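Local structure of putative type I restriction enzyme R protein (Bacteroides fragilis NCTC 9343, 3EVY) at residues 32-37 with 78-83; 21-26 with 53-58; 26-31 with 73-78. The protein is probably the R subunit of a type I restriction enzyme, needed for ATP-driven DNA cleavage but not for modification, and is represented here by part of its C-terminal region. All coordinates share one frame; numbering follows the deposited sequence.

Contact 1. Residues 32-37 with 78-83; sequences PTVKSV and EQRFAD
Val34 meets Arg80 and Asp83 through its two methyl groups, and it is the residue whose surface this contact buries most. CG2 does most of the work, lying 3.8 Å from CB of Asp83 and 3.9 Å from CD of Arg80, so one methyl rests against the aliphatic parts of two charged residues one helical turn apart. CG1, anti to the backbone N (chi1 172°), is turned instead to the backbone of Asp83 and comes within 3.8 Å of its O. The valine and aspartate side chains are roughly perpendicular, whereas valine and arginine run alongside one another in opposing senses. Arg80 turns at chi2 (65°), which lays CD beside the methyl; the further bend at chi3 sets the course of the guanidinium end. Polar bonds within the segments include the capping of helix 34-38 by Thr33, its OG1 accepting from Ser36 N at 3.1 Å, while Ser36 OG returns a bond of 2.9 Å to Thr33 O. Gln79 NE2 makes a weak bond to Asp83 OD1. Val34 also touches Tyr84 and Lys87 farther along helix 78-91, and Val37 adds to that packing through Tyr84 and Met91. With van der Waals contacts, mostly between carbons, and no hydrogen bond between the segments, the chemistry implies a small surface contact, carried on the side of 32-37 by Val34.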
ATOM      1  N   PRO A  32      -8.260   7.056  -3.451  1.00 35.13           N
ATOM      2  CA  PRO A  32      -8.525   7.626  -2.144  1.00 35.42           C
ATOM      3  C   PRO A  32      -9.266   6.712  -1.186  1.00 34.60           C
ATOM      4  O   PRO A  32      -9.135   6.897  -0.013  1.00 36.37           O
ATOM      5  CB  PRO A  32      -9.305   8.912  -2.470  1.00 34.25           C
ATOM      6  CG  PRO A  32      -9.894   8.684  -3.846  1.00 33.65           C
ATOM      7  CD  PRO A  32      -8.804   7.887  -4.554  1.00 35.11           C
ATOM      8  N   THR A  33     -10.060   5.748  -1.681  1.00 35.82           N
ATOM      9  CA  THR A  33     -10.839   4.877  -0.847  1.00 37.21           C
ATOM     10  C   THR A  33     -10.861   3.458  -1.452  1.00 36.02           C
ATOM     11  O   THR A  33     -10.443   3.230  -2.565  1.00 35.90           O
ATOM     12  CB  THR A  33     -12.329   5.337  -0.769  1.00 38.85           C
ATOM     13  OG1 THR A  33     -12.858   5.333  -2.111  1.00 38.14           O
ATOM     14  CG2 THR A  33     -12.436   6.756  -0.152  1.00 39.83           C
ATOM     15  N   VAL A  34     -11.353   2.516  -0.694  1.00 37.53           N
ATOM     16  CA  VAL A  34     -11.406   1.122  -1.228  1.00 39.78           C
ATOM     17  C   VAL A  34     -12.401   1.052  -2.385  1.00 39.91           C
ATOM     18  O   VAL A  34     -12.119   0.476  -3.431  1.00 39.52           O
ATOM     19  CB  VAL A  34     -11.651   0.125  -0.121  1.00 39.54           C
ATOM     20  CG1 VAL A  34     -11.902  -1.320  -0.673  1.00 40.06           C
ATOM     21  CG2 VAL A  34     -10.434   0.142   0.864  1.00 38.38           C
ATOM     22  N   LYS A  35     -13.538   1.714  -2.228  1.00 40.71           N
ATOM     23  CA  LYS A  35     -14.559   1.688  -3.259  1.00 42.43           C
ATOM     24  C   LYS A  35     -14.042   2.288  -4.543  1.00 42.23           C
ATOM     25  O   LYS A  35     -14.423   1.823  -5.614  1.00 42.49           O
ATOM     26  CB  LYS A  35     -15.787   2.475  -2.813  1.00 43.16           C
ATOM     27  CG  LYS A  35     -17.041   2.093  -3.543  1.00 46.82           C
ATOM     28  CD  LYS A  35     -18.270   2.513  -2.767  1.00 53.51           C
ATOM     29  CE  LYS A  35     -18.785   1.329  -1.939  1.00 60.33           C
ATOM     30  NZ  LYS A  35     -19.633   1.696  -0.782  1.00 61.86           N
ATOM     31  N   SER A  36     -13.200   3.333  -4.458  1.00 41.89           N
ATOM     32  CA  SER A  36     -12.608   3.943  -5.703  1.00 41.00           C
ATOM     33  C   SER A  36     -11.859   2.924  -6.588  1.00 41.11           C
ATOM     34  O   SER A  36     -11.816   3.052  -7.859  1.00 40.14           O
ATOM     35  CB  SER A  36     -11.715   5.131  -5.375  1.00 40.26           C
ATOM     36  OG  SER A  36     -10.429   4.711  -5.010  1.00 43.31           O
ATOM     37  N   VAL A  37     -11.281   1.904  -5.948  1.00 41.36           N
ATOM     38  CA  VAL A  37     -10.604   0.819  -6.695  1.00 42.88           C
ATOM     39  C   VAL A  37     -11.649  -0.017  -7.408  1.00 45.19           C
ATOM     40  O   VAL A  37     -11.528  -0.306  -8.611  1.00 47.10           O
ATOM     41  CB  VAL A  37      -9.724  -0.120  -5.816  1.00 41.74           C
ATOM     42  CG1 VAL A  37      -9.058  -1.224  -6.701  1.00 40.87           C
ATOM     43  CG2 VAL A  37      -8.661   0.649  -5.048  1.00 42.62           C
ATOM     44  N   GLU A  78      -3.821  -0.875   9.324  1.00 40.12           N
ATOM     45  CA  GLU A  78      -3.739  -2.306   8.913  1.00 41.45           C
ATOM     46  C   GLU A  78      -5.007  -2.813   8.280  1.00 42.78           C
ATOM     47  O   GLU A  78      -4.967  -3.408   7.188  1.00 42.69           O
ATOM     48  CB  GLU A  78      -3.387  -3.190  10.106  1.00 41.64           C
ATOM     49  CG  GLU A  78      -1.905  -3.188  10.395  1.00 46.29           C
ATOM     50  CD  GLU A  78      -1.062  -3.695   9.191  1.00 50.60           C
ATOM     51  OE1 GLU A  78      -1.410  -4.690   8.520  1.00 52.19           O
ATOM     52  OE2 GLU A  78      -0.073  -3.039   8.889  1.00 54.89           O
ATOM     53  N   GLN A  79      -6.149  -2.554   8.939  1.00 42.85           N
ATOM     54  CA  GLN A  79      -7.449  -3.007   8.408  1.00 42.81           C
ATOM     55  C   GLN A  79      -7.795  -2.419   7.039  1.00 42.11           C
ATOM     56  O   GLN A  79      -8.129  -3.171   6.078  1.00 42.70           O
ATOM     57  CB  GLN A  79      -8.571  -2.739   9.411  1.00 44.01           C
ATOM     58  CG  GLN A  79      -9.929  -3.386   8.974  1.00 50.81           C
ATOM     59  CD  GLN A  79      -9.801  -4.882   8.624  1.00 54.61           C
ATOM     60  OE1 GLN A  79      -9.414  -5.704   9.467  1.00 57.58           O
ATOM     61  NE2 GLN A  79     -10.089  -5.227   7.370  1.00 51.18           N
ATOM     62  N   ARG A  80      -7.740  -1.084   6.947  1.00 39.09           N
ATOM     63  CA  ARG A  80      -7.899  -0.382   5.681  1.00 38.35           C
ATOM     64  C   ARG A  80      -6.967  -0.985   4.600  1.00 36.27           C
ATOM     65  O   ARG A  80      -7.376  -1.227   3.443  1.00 35.82           O
ATOM     66  CB  ARG A  80      -7.588   1.105   5.883  1.00 37.08           C
ATOM     67  CG  ARG A  80      -7.741   1.969   4.585  1.00 40.03           C
ATOM     68  CD  ARG A  80      -9.192   2.066   4.034  1.00 36.71           C
ATOM     69  NE  ARG A  80     -10.201   2.684   4.906  1.00 39.21           N
ATOM     70  CZ  ARG A  80     -10.543   3.992   4.861  1.00 40.43           C
ATOM     71  NH1 ARG A  80      -9.963   4.845   4.002  1.00 38.54           N
ATOM     72  NH2 ARG A  80     -11.482   4.472   5.675  1.00 37.67           N
ATOM     73  N   PHE A  81      -5.723  -1.243   4.989  1.00 36.99           N
ATOM     74  CA  PHE A  81      -4.725  -1.751   4.011  1.00 37.02           C
ATOM     75  C   PHE A  81      -5.189  -3.125   3.544  1.00 38.41           C
ATOM     76  O   PHE A  81      -5.130  -3.408   2.372  1.00 37.08           O
ATOM     77  CB  PHE A  81      -3.353  -1.898   4.693  1.00 35.94           C
ATOM     78  CG  PHE A  81      -2.234  -2.130   3.723  1.00 39.85           C
ATOM     79  CD1 PHE A  81      -1.634  -1.025   3.059  1.00 38.21           C
ATOM     80  CD2 PHE A  81      -1.814  -3.424   3.407  1.00 38.08           C
ATOM     81  CE1 PHE A  81      -0.643  -1.214   2.133  1.00 38.68           C
ATOM     82  CE2 PHE A  81      -0.770  -3.612   2.475  1.00 39.39           C
ATOM     83  CZ  PHE A  81      -0.188  -2.509   1.849  1.00 36.16           C
ATOM     84  N   ALA A  82      -5.618  -3.968   4.507  1.00 39.03           N
ATOM     85  CA  ALA A  82      -6.230  -5.295   4.183  1.00 42.59           C
ATOM     86  C   ALA A  82      -7.426  -5.225   3.244  1.00 43.20           C
ATOM     87  O   ALA A  82      -7.616  -6.091   2.391  1.00 42.93           O
ATOM     88  CB  ALA A  82      -6.620  -6.018   5.451  1.00 42.24           C
ATOM     89  N   ASP A  83      -8.266  -4.207   3.419  1.00 44.06           N
ATOM     90  CA  ASP A  83      -9.384  -3.968   2.510  1.00 42.46           C
ATOM     91  C   ASP A  83      -8.929  -3.634   1.089  1.00 42.21           C
ATOM     92  O   ASP A  83      -9.479  -4.125   0.127  1.00 41.51           O
ATOM     93  CB  ASP A  83     -10.307  -2.892   3.101  1.00 44.24           C
ATOM     94  CG  ASP A  83     -11.018  -3.366   4.390  1.00 47.43           C
ATOM     95  OD1 ASP A  83     -11.161  -4.587   4.598  1.00 51.02           O
ATOM     96  OD2 ASP A  83     -11.386  -2.517   5.212  1.00 51.44           O
TER

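Contact 2. Residues 21-26 with 53-58; sequences NEMAAE and FRAMLR
Met23 and Met56 mark the nearest approach of two antiparallel helical segments, their CA atoms 6.9 Å apart, the short axes of 21-26 and 53-58 passing at 10.3 Å with 149° between their directions. The two methionine side chains lie side by side, pointing opposite ways, and touch where CG of Met23 lies 3.7 Å from CG of Met56. In Met23, chi1 of -160° and chi2 of 165° keep the chain extended and carry SD across to the facing backbone, the bend coming at chi3: that sulfur sits 3.8 Å from N of Met56 and 4.1 Å from CB of Ala55. Met56 answers in the other direction, its SD lying 3.9 Å from CA of Ala24 and 4.2 Å from the CB of that alanine. Each sulfur thus packs against an alanine of the opposite helix. No hydrogen bond crosses the pair; the side-chain pairs are apolar, and SD of Met23 also rests against backbone atoms of Ala55 and Met56. Ala24 and Met56 are buried, whereas Ala55 lies at the exposed side. Around them, Met56 also packs on Phe20 and Phe27 of helix 12-30 and on Ile76 of the loop before helix 78-91, while Phe53 turns to Phe81, Tyr84 and Tyr88 of helix 78-91.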
ATOM      1  N   ASN A  21       5.842   5.542   3.314  1.00 40.14           N
ATOM      2  CA  ASN A  21       4.897   6.621   3.566  1.00 42.69           C
ATOM      3  C   ASN A  21       4.756   7.570   2.358  1.00 43.72           C
ATOM      4  O   ASN A  21       3.660   8.131   2.084  1.00 43.74           O
ATOM      5  CB  ASN A  21       5.222   7.368   4.861  1.00 40.91           C
ATOM      6  CG  ASN A  21       4.860   6.576   6.100  1.00 41.57           C
ATOM      7  OD1 ASN A  21       4.097   5.572   6.034  1.00 37.71           O
ATOM      8  ND2 ASN A  21       5.345   7.023   7.234  1.00 39.05           N
ATOM      9  N   GLU A  22       5.857   7.767   1.645  1.00 45.37           N
ATOM     10  CA  GLU A  22       5.789   8.534   0.390  1.00 47.25           C
ATOM     11  C   GLU A  22       5.018   7.805  -0.668  1.00 46.80           C
ATOM     12  O   GLU A  22       4.211   8.421  -1.403  1.00 48.68           O
ATOM     13  CB  GLU A  22       7.201   8.900  -0.110  1.00 48.03           C
ATOM     14  CG  GLU A  22       7.876   9.879   0.817  1.00 54.58           C
ATOM     15  CD  GLU A  22       9.412  10.008   0.569  1.00 64.92           C
ATOM     16  OE1 GLU A  22       9.956   9.335  -0.370  1.00 68.54           O
ATOM     17  OE2 GLU A  22      10.064  10.776   1.344  1.00 65.43           O
ATOM     18  N   MET A  23       5.306   6.517  -0.821  1.00 46.10           N
ATOM     19  CA  MET A  23       4.563   5.636  -1.731  1.00 47.55           C
ATOM     20  C   MET A  23       3.075   5.651  -1.376  1.00 47.07           C
ATOM     21  O   MET A  23       2.242   5.729  -2.261  1.00 48.01           O
ATOM     22  CB  MET A  23       5.043   4.224  -1.563  1.00 47.95           C
ATOM     23  CG  MET A  23       4.761   3.249  -2.677  1.00 50.63           C
ATOM     24  SD  MET A  23       5.800   1.721  -2.475  1.00 57.09           S
ATOM     25  CE  MET A  23       7.381   2.699  -2.166  1.00 30.13           C
ATOM     26  N   ALA A  24       2.742   5.589  -0.088  1.00 46.18           N
ATOM     27  CA  ALA A  24       1.330   5.520   0.311  1.00 45.47           C
ATOM     28  C   ALA A  24       0.554   6.813  -0.032  1.00 45.77           C
ATOM     29  O   ALA A  24      -0.578   6.778  -0.511  1.00 44.69           O
ATOM     30  CB  ALA A  24       1.213   5.246   1.840  1.00 46.01           C
ATOM     31  N   ALA A  25       1.154   7.958   0.250  1.00 45.53           N
ATOM     32  CA  ALA A  25       0.465   9.244   0.039  1.00 46.68           C
ATOM     33  C   ALA A  25       0.273   9.433  -1.436  1.00 47.91           C
ATOM     34  O   ALA A  25      -0.709  10.049  -1.869  1.00 49.21           O
ATOM     35  CB  ALA A  25       1.276  10.406   0.634  1.00 46.95           C
ATOM     36  N   GLU A  26       1.211   8.926  -2.232  1.00 47.40           N
ATOM     37  CA  GLU A  26       1.007   8.915  -3.659  1.00 48.49           C
ATOM     38  C   GLU A  26      -0.072   7.930  -4.092  1.00 47.88           C
ATOM     39  O   GLU A  26      -0.958   8.295  -4.847  1.00 48.11           O
ATOM     40  CB  GLU A  26       2.304   8.638  -4.405  1.00 49.38           C
ATOM     41  CG  GLU A  26       3.261   9.881  -4.339  1.00 55.18           C
ATOM     42  CD  GLU A  26       4.738   9.517  -4.194  1.00 63.82           C
ATOM     43  OE1 GLU A  26       5.197   8.506  -4.801  1.00 66.11           O
ATOM     44  OE2 GLU A  26       5.438  10.253  -3.460  1.00 66.85           O
ATOM     45  N   PHE A  53      -0.073  -1.395  -5.784  1.00 38.85           N
ATOM     46  CA  PHE A  53      -0.366  -2.003  -4.537  1.00 38.24           C
ATOM     47  C   PHE A  53       0.656  -3.123  -4.270  1.00 37.16           C
ATOM     48  O   PHE A  53       1.033  -3.373  -3.124  1.00 37.06           O
ATOM     49  CB  PHE A  53      -1.763  -2.565  -4.500  1.00 37.91           C
ATOM     50  CG  PHE A  53      -2.131  -3.068  -3.113  1.00 39.89           C
ATOM     51  CD1 PHE A  53      -2.588  -2.167  -2.139  1.00 39.07           C
ATOM     52  CD2 PHE A  53      -1.968  -4.407  -2.783  1.00 41.18           C
ATOM     53  CE1 PHE A  53      -2.919  -2.627  -0.852  1.00 37.76           C
ATOM     54  CE2 PHE A  53      -2.281  -4.866  -1.456  1.00 38.03           C
ATOM     55  CZ  PHE A  53      -2.759  -3.943  -0.543  1.00 38.67           C
ATOM     56  N   ARG A  54       1.045  -3.869  -5.299  1.00 37.91           N
ATOM     57  CA  ARG A  54       2.122  -4.914  -5.081  1.00 39.21           C
ATOM     58  C   ARG A  54       3.380  -4.362  -4.451  1.00 39.03           C
ATOM     59  O   ARG A  54       3.943  -4.941  -3.528  1.00 41.25           O
ATOM     60  CB  ARG A  54       2.524  -5.646  -6.374  1.00 39.81           C
ATOM     61  CG  ARG A  54       3.528  -6.820  -6.095  1.00 43.42           C
ATOM     62  CD  ARG A  54       3.781  -7.629  -7.342  1.00 55.60           C
ATOM     63  NE  ARG A  54       4.765  -8.654  -7.008  1.00 60.05           N
ATOM     64  CZ  ARG A  54       5.405  -9.406  -7.900  1.00 61.35           C
ATOM     65  NH1 ARG A  54       5.152  -9.279  -9.201  1.00 60.14           N
ATOM     66  NH2 ARG A  54       6.277 -10.306  -7.464  1.00 62.14           N
ATOM     67  N   ALA A  55       3.836  -3.221  -4.907  1.00 38.89           N
ATOM     68  CA  ALA A  55       5.033  -2.582  -4.348  1.00 38.96           C
ATOM     69  C   ALA A  55       4.861  -2.106  -2.916  1.00 37.66           C
ATOM     70  O   ALA A  55       5.789  -2.157  -2.115  1.00 35.93           O
ATOM     71  CB  ALA A  55       5.488  -1.305  -5.260  1.00 38.53           C
ATOM     72  N   MET A  56       3.714  -1.507  -2.617  1.00 36.98           N
ATOM     73  CA  MET A  56       3.396  -1.149  -1.189  1.00 37.61           C
ATOM     74  C   MET A  56       3.314  -2.388  -0.359  1.00 36.92           C
ATOM     75  O   MET A  56       3.833  -2.438   0.771  1.00 38.01           O
ATOM     76  CB  MET A  56       1.982  -0.440  -1.120  1.00 36.11           C
ATOM     77  CG  MET A  56       1.975   1.110  -1.392  1.00 40.19           C
ATOM     78  SD  MET A  56       0.509   1.822  -0.565  1.00 36.91           S
ATOM     79  CE  MET A  56      -0.738   0.699  -1.029  1.00 41.30           C
ATOM     80  N   LEU A  57       2.636  -3.424  -0.874  1.00 37.56           N
ATOM     81  CA  LEU A  57       2.447  -4.645  -0.091  1.00 36.23           C
ATOM     82  C   LEU A  57       3.877  -5.270   0.282  1.00 37.85           C
ATOM     83  O   LEU A  57       4.116  -5.710   1.412  1.00 34.18           O
ATOM     84  CB  LEU A  57       1.565  -5.684  -0.840  1.00 36.64           C
ATOM     85  CG  LEU A  57       1.652  -7.101  -0.196  1.00 37.61           C
ATOM     86  CD1 LEU A  57       1.074  -7.130   1.315  1.00 36.87           C
ATOM     87  CD2 LEU A  57       0.907  -8.172  -1.047  1.00 39.42           C
ATOM     88  N   ARG A  58       4.797  -5.274  -0.668  1.00 36.20           N
ATOM     89  CA  ARG A  58       6.145  -5.867  -0.458  1.00 37.11           C
ATOM     90  C   ARG A  58       6.942  -5.052   0.536  1.00 37.41           C
ATOM     91  O   ARG A  58       7.634  -5.622   1.420  1.00 38.50           O
ATOM     92  CB  ARG A  58       6.888  -5.980  -1.802  1.00 35.40           C
ATOM     93  CG  ARG A  58       6.362  -7.112  -2.688  1.00 35.97           C
ATOM     94  CD  ARG A  58       7.015  -7.190  -4.067  1.00 42.56           C
ATOM     95  NE  ARG A  58       8.465  -7.411  -3.954  1.00 44.71           N
ATOM     96  CZ  ARG A  58       9.048  -8.611  -3.853  1.00 48.15           C
ATOM     97  NH1 ARG A  58       8.328  -9.741  -3.872  1.00 42.90           N
ATOM     98  NH2 ARG A  58      10.380  -8.672  -3.733  1.00 51.19           N
TER

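Contact 3. Residues 26-31 with 73-78; sequences EFLSYF and DLTIEE
The Phe27 ring has CD1 of Ile76 approaching it obliquely, 4.4 Å from its CD2, while one face carries CD2 of Phe31, 3.6 Å above the plane and offset toward the rim. One face of the Phe31 ring in turn receives CB of Tyr30, again displaced toward the rim, so Tyr30 meets Phe31 through CB and Phe31 meets Phe27 through a ring atom, without parallel stacking. Outside the two segments, Tyr84 meets Phe27 edge-to-face, as Phe49 does Phe31. Across the contact the closer packing is aliphatic. CD1 of Leu28 reaches CG2 of Thr75 at 3.8 Å and CG1 of Ile76 at 3.9 Å, a single methyl serving both neighbours. Leucine and isoleucine come tip to tip, whereas leucine and threonine pass flank to flank. In Thr75, chi1 of -60° sets OG1 beside the backbone N and leaves CG2 to meet Leu28. No hydrogen bond links 26-31 to 73-78; the loop is held from two helices, Asn21 of helix 12-30 bonding to Asp73 O and Thr75 N, and Arg60 of helix 43-63 donating to Ile76 O. At the helix end, Ser29 OG bonds to Glu26 O at 2.6 Å, in the carbonyl plane and on a lone pair. The arrangement is that of an all-helical bundle, in which the loop leading to the N-cap residue Glu77 of helix 78-91 packs its apolar side chains on helix 12-30.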
ATOM      1  N   GLU A  26       1.211   8.926  -2.232  1.00 47.40           N
ATOM      2  CA  GLU A  26       1.007   8.915  -3.659  1.00 48.49           C
ATOM      3  C   GLU A  26      -0.072   7.930  -4.092  1.00 47.88           C
ATOM      4  O   GLU A  26      -0.958   8.295  -4.847  1.00 48.11           O
ATOM      5  CB  GLU A  26       2.304   8.638  -4.405  1.00 49.38           C
ATOM      6  CG  GLU A  26       3.261   9.881  -4.339  1.00 55.18           C
ATOM      7  CD  GLU A  26       4.738   9.517  -4.194  1.00 63.82           C
ATOM      8  OE1 GLU A  26       5.197   8.506  -4.801  1.00 66.11           O
ATOM      9  OE2 GLU A  26       5.438  10.253  -3.460  1.00 66.85           O
ATOM     10  N   PHE A  27       0.005   6.682  -3.628  1.00 46.15           N
ATOM     11  CA  PHE A  27      -1.086   5.698  -3.838  1.00 42.54           C
ATOM     12  C   PHE A  27      -2.479   6.296  -3.496  1.00 40.83           C
ATOM     13  O   PHE A  27      -3.406   6.172  -4.269  1.00 41.46           O
ATOM     14  CB  PHE A  27      -0.856   4.476  -2.943  1.00 41.69           C
ATOM     15  CG  PHE A  27      -1.966   3.452  -3.006  1.00 39.29           C
ATOM     16  CD1 PHE A  27      -1.969   2.457  -3.965  1.00 36.37           C
ATOM     17  CD2 PHE A  27      -2.992   3.474  -2.074  1.00 38.70           C
ATOM     18  CE1 PHE A  27      -3.036   1.490  -4.016  1.00 39.13           C
ATOM     19  CE2 PHE A  27      -4.015   2.539  -2.100  1.00 37.91           C
ATOM     20  CZ  PHE A  27      -4.048   1.554  -3.076  1.00 37.91           C
ATOM     21  N   LEU A  28      -2.606   6.870  -2.321  1.00 39.86           N
ATOM     22  CA  LEU A  28      -3.865   7.498  -1.872  1.00 41.36           C
ATOM     23  C   LEU A  28      -4.342   8.676  -2.757  1.00 42.72           C
ATOM     24  O   LEU A  28      -5.533   8.934  -2.855  1.00 43.41           O
ATOM     25  CB  LEU A  28      -3.817   7.930  -0.394  1.00 39.13           C
ATOM     26  CG  LEU A  28      -3.718   6.780   0.582  1.00 41.57           C
ATOM     27  CD1 LEU A  28      -3.344   7.276   2.003  1.00 40.40           C
ATOM     28  CD2 LEU A  28      -4.969   5.896   0.553  1.00 40.00           C
ATOM     29  N   SER A  29      -3.427   9.381  -3.413  1.00 44.12           N
ATOM     30  CA  SER A  29      -3.864  10.467  -4.326  1.00 43.55           C
ATOM     31  C   SER A  29      -4.467   9.898  -5.612  1.00 43.52           C
ATOM     32  O   SER A  29      -5.157  10.612  -6.335  1.00 43.18           O
ATOM     33  CB  SER A  29      -2.725  11.435  -4.624  1.00 43.73           C
ATOM     34  OG  SER A  29      -1.771  10.727  -5.391  1.00 47.04           O
ATOM     35  N   TYR A  30      -4.223   8.617  -5.896  1.00 42.84           N
ATOM     36  CA  TYR A  30      -4.833   7.946  -7.036  1.00 41.64           C
ATOM     37  C   TYR A  30      -6.086   7.181  -6.642  1.00 39.30           C
ATOM     38  O   TYR A  30      -7.062   7.172  -7.404  1.00 40.13           O
ATOM     39  CB  TYR A  30      -3.897   6.895  -7.650  1.00 43.10           C
ATOM     40  CG  TYR A  30      -2.830   7.426  -8.599  1.00 49.70           C
ATOM     41  CD1 TYR A  30      -3.120   7.700  -9.964  1.00 54.34           C
ATOM     42  CD2 TYR A  30      -1.520   7.624  -8.146  1.00 54.68           C
ATOM     43  CE1 TYR A  30      -2.131   8.179 -10.845  1.00 56.66           C
ATOM     44  CE2 TYR A  30      -0.522   8.095  -9.007  1.00 58.94           C
ATOM     45  CZ  TYR A  30      -0.829   8.366 -10.353  1.00 61.26           C
ATOM     46  OH  TYR A  30       0.190   8.835 -11.169  1.00 65.82           O
ATOM     47  N   PHE A  31      -6.068   6.523  -5.481  1.00 37.80           N
ATOM     48  CA  PHE A  31      -7.154   5.604  -5.011  1.00 36.33           C
ATOM     49  C   PHE A  31      -7.486   5.986  -3.599  1.00 35.60           C
ATOM     50  O   PHE A  31      -6.999   5.378  -2.660  1.00 35.30           O
ATOM     51  CB  PHE A  31      -6.678   4.154  -5.073  1.00 36.38           C
ATOM     52  CG  PHE A  31      -6.048   3.828  -6.437  1.00 40.29           C
ATOM     53  CD1 PHE A  31      -6.829   3.774  -7.588  1.00 41.28           C
ATOM     54  CD2 PHE A  31      -4.684   3.589  -6.535  1.00 43.63           C
ATOM     55  CE1 PHE A  31      -6.219   3.552  -8.834  1.00 44.47           C
ATOM     56  CE2 PHE A  31      -4.060   3.342  -7.758  1.00 43.23           C
ATOM     57  CZ  PHE A  31      -4.818   3.309  -8.907  1.00 43.99           C
ATOM     58  N   ASP A  73       3.633   3.602  12.617  1.00 40.56           N
ATOM     59  CA  ASP A  73       4.700   4.313  11.956  1.00 40.01           C
ATOM     60  C   ASP A  73       4.292   4.476  10.503  1.00 38.90           C
ATOM     61  O   ASP A  73       4.931   5.208   9.783  1.00 40.52           O
ATOM     62  CB  ASP A  73       5.999   3.475  11.965  1.00 41.26           C
ATOM     63  CG  ASP A  73       6.712   3.501  13.292  1.00 44.19           C
ATOM     64  OD1 ASP A  73       6.381   4.396  14.122  1.00 47.58           O
ATOM     65  OD2 ASP A  73       7.620   2.620  13.486  1.00 39.04           O
ATOM     66  N   LEU A  74       3.248   3.769  10.069  1.00 37.91           N
ATOM     67  CA  LEU A  74       2.845   3.724   8.673  1.00 36.24           C
ATOM     68  C   LEU A  74       1.503   4.435   8.385  1.00 37.34           C
ATOM     69  O   LEU A  74       0.545   4.281   9.151  1.00 38.42           O
ATOM     70  CB  LEU A  74       2.650   2.264   8.236  1.00 34.31           C
ATOM     71  CG  LEU A  74       3.877   1.319   8.379  1.00 34.87           C
ATOM     72  CD1 LEU A  74       3.538   0.073   7.606  1.00 32.44           C
ATOM     73  CD2 LEU A  74       5.114   2.017   7.738  1.00 35.43           C
ATOM     74  N   THR A  75       1.450   5.142   7.250  1.00 36.59           N
ATOM     75  CA  THR A  75       0.212   5.683   6.681  1.00 36.15           C
ATOM     76  C   THR A  75      -0.672   4.462   6.309  1.00 37.16           C
ATOM     77  O   THR A  75      -0.138   3.415   5.915  1.00 37.75           O
ATOM     78  CB  THR A  75       0.525   6.486   5.400  1.00 36.36           C
ATOM     79  OG1 THR A  75       1.412   7.552   5.736  1.00 37.86           O
ATOM     80  CG2 THR A  75      -0.696   7.044   4.782  1.00 34.86           C
ATOM     81  N   ILE A  76      -1.989   4.597   6.460  1.00 35.82           N
ATOM     82  CA  ILE A  76      -2.957   3.556   6.162  1.00 37.46           C
ATOM     83  C   ILE A  76      -2.990   2.557   7.253  1.00 38.10           C
ATOM     84  O   ILE A  76      -1.967   1.870   7.530  1.00 39.47           O
ATOM     85  CB  ILE A  76      -2.702   2.809   4.769  1.00 37.27           C
ATOM     86  CG1 ILE A  76      -2.418   3.822   3.655  1.00 37.57           C
ATOM     87  CG2 ILE A  76      -3.974   1.991   4.372  1.00 36.99           C
ATOM     88  CD1 ILE A  76      -2.197   3.185   2.232  1.00 35.88           C
ATOM     89  N   GLU A  77      -4.143   2.433   7.874  1.00 37.72           N
ATOM     90  CA  GLU A  77      -4.269   1.518   8.996  1.00 36.31           C
ATOM     91  C   GLU A  77      -4.198   0.082   8.458  1.00 38.88           C
ATOM     92  O   GLU A  77      -4.522  -0.150   7.294  1.00 37.94           O
ATOM     93  CB  GLU A  77      -5.663   1.731   9.635  1.00 37.21           C
ATOM     94  CG  GLU A  77      -5.693   2.936  10.554  1.00 33.58           C
ATOM     95  CD  GLU A  77      -7.021   3.079  11.260  1.00 42.50           C
ATOM     96  OE1 GLU A  77      -7.949   2.306  10.929  1.00 40.32           O
ATOM     97  OE2 GLU A  77      -7.133   3.985  12.139  1.00 41.20           O
ATOM     98  N   GLU A  78      -3.821  -0.875   9.324  1.00 40.12           N
ATOM     99  CA  GLU A  78      -3.739  -2.306   8.913  1.00 41.45           C
ATOM    100  C   GLU A  78      -5.007  -2.813   8.280  1.00 42.78           C
ATOM    101  O   GLU A  78      -4.967  -3.408   7.188  1.00 42.69           O
ATOM    102  CB  GLU A  78      -3.387  -3.190  10.106  1.00 41.64           C
ATOM    103  CG  GLU A  78      -1.905  -3.188  10.395  1.00 46.29           C
ATOM    104  CD  GLU A  78      -1.062  -3.695   9.191  1.00 50.60           C
ATOM    105  OE1 GLU A  78      -1.410  -4.690   8.520  1.00 52.19           O
ATOM    106  OE2 GLU A  78      -0.073  -3.039   8.889  1.00 54.89           O
TER

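How the contacts relate
Contact 1 is a surface contact, whereas contacts 2 and 3 are partly buried; of the three, contact 2 is the most central, its centre about 4 Å from the centre of the chain. Contacts 2 and 3 both use helix 12-30: one pairs it with helix 43-63, the other with the loop before helix 78-91. Contacts 1 and 3 share Glu78, where that loop becomes the helix. All three lack cross-segment hydrogen bonds, but the chemistry shifts from methionine and alanine in contact 2, through branched aliphatic and aromatic groups in contact 3, to the carbon parts of charged residues in contact 1. Phe81 ties contact 1 to contact 2, its CE2 lying 3.6 Å from CZ of Phe53.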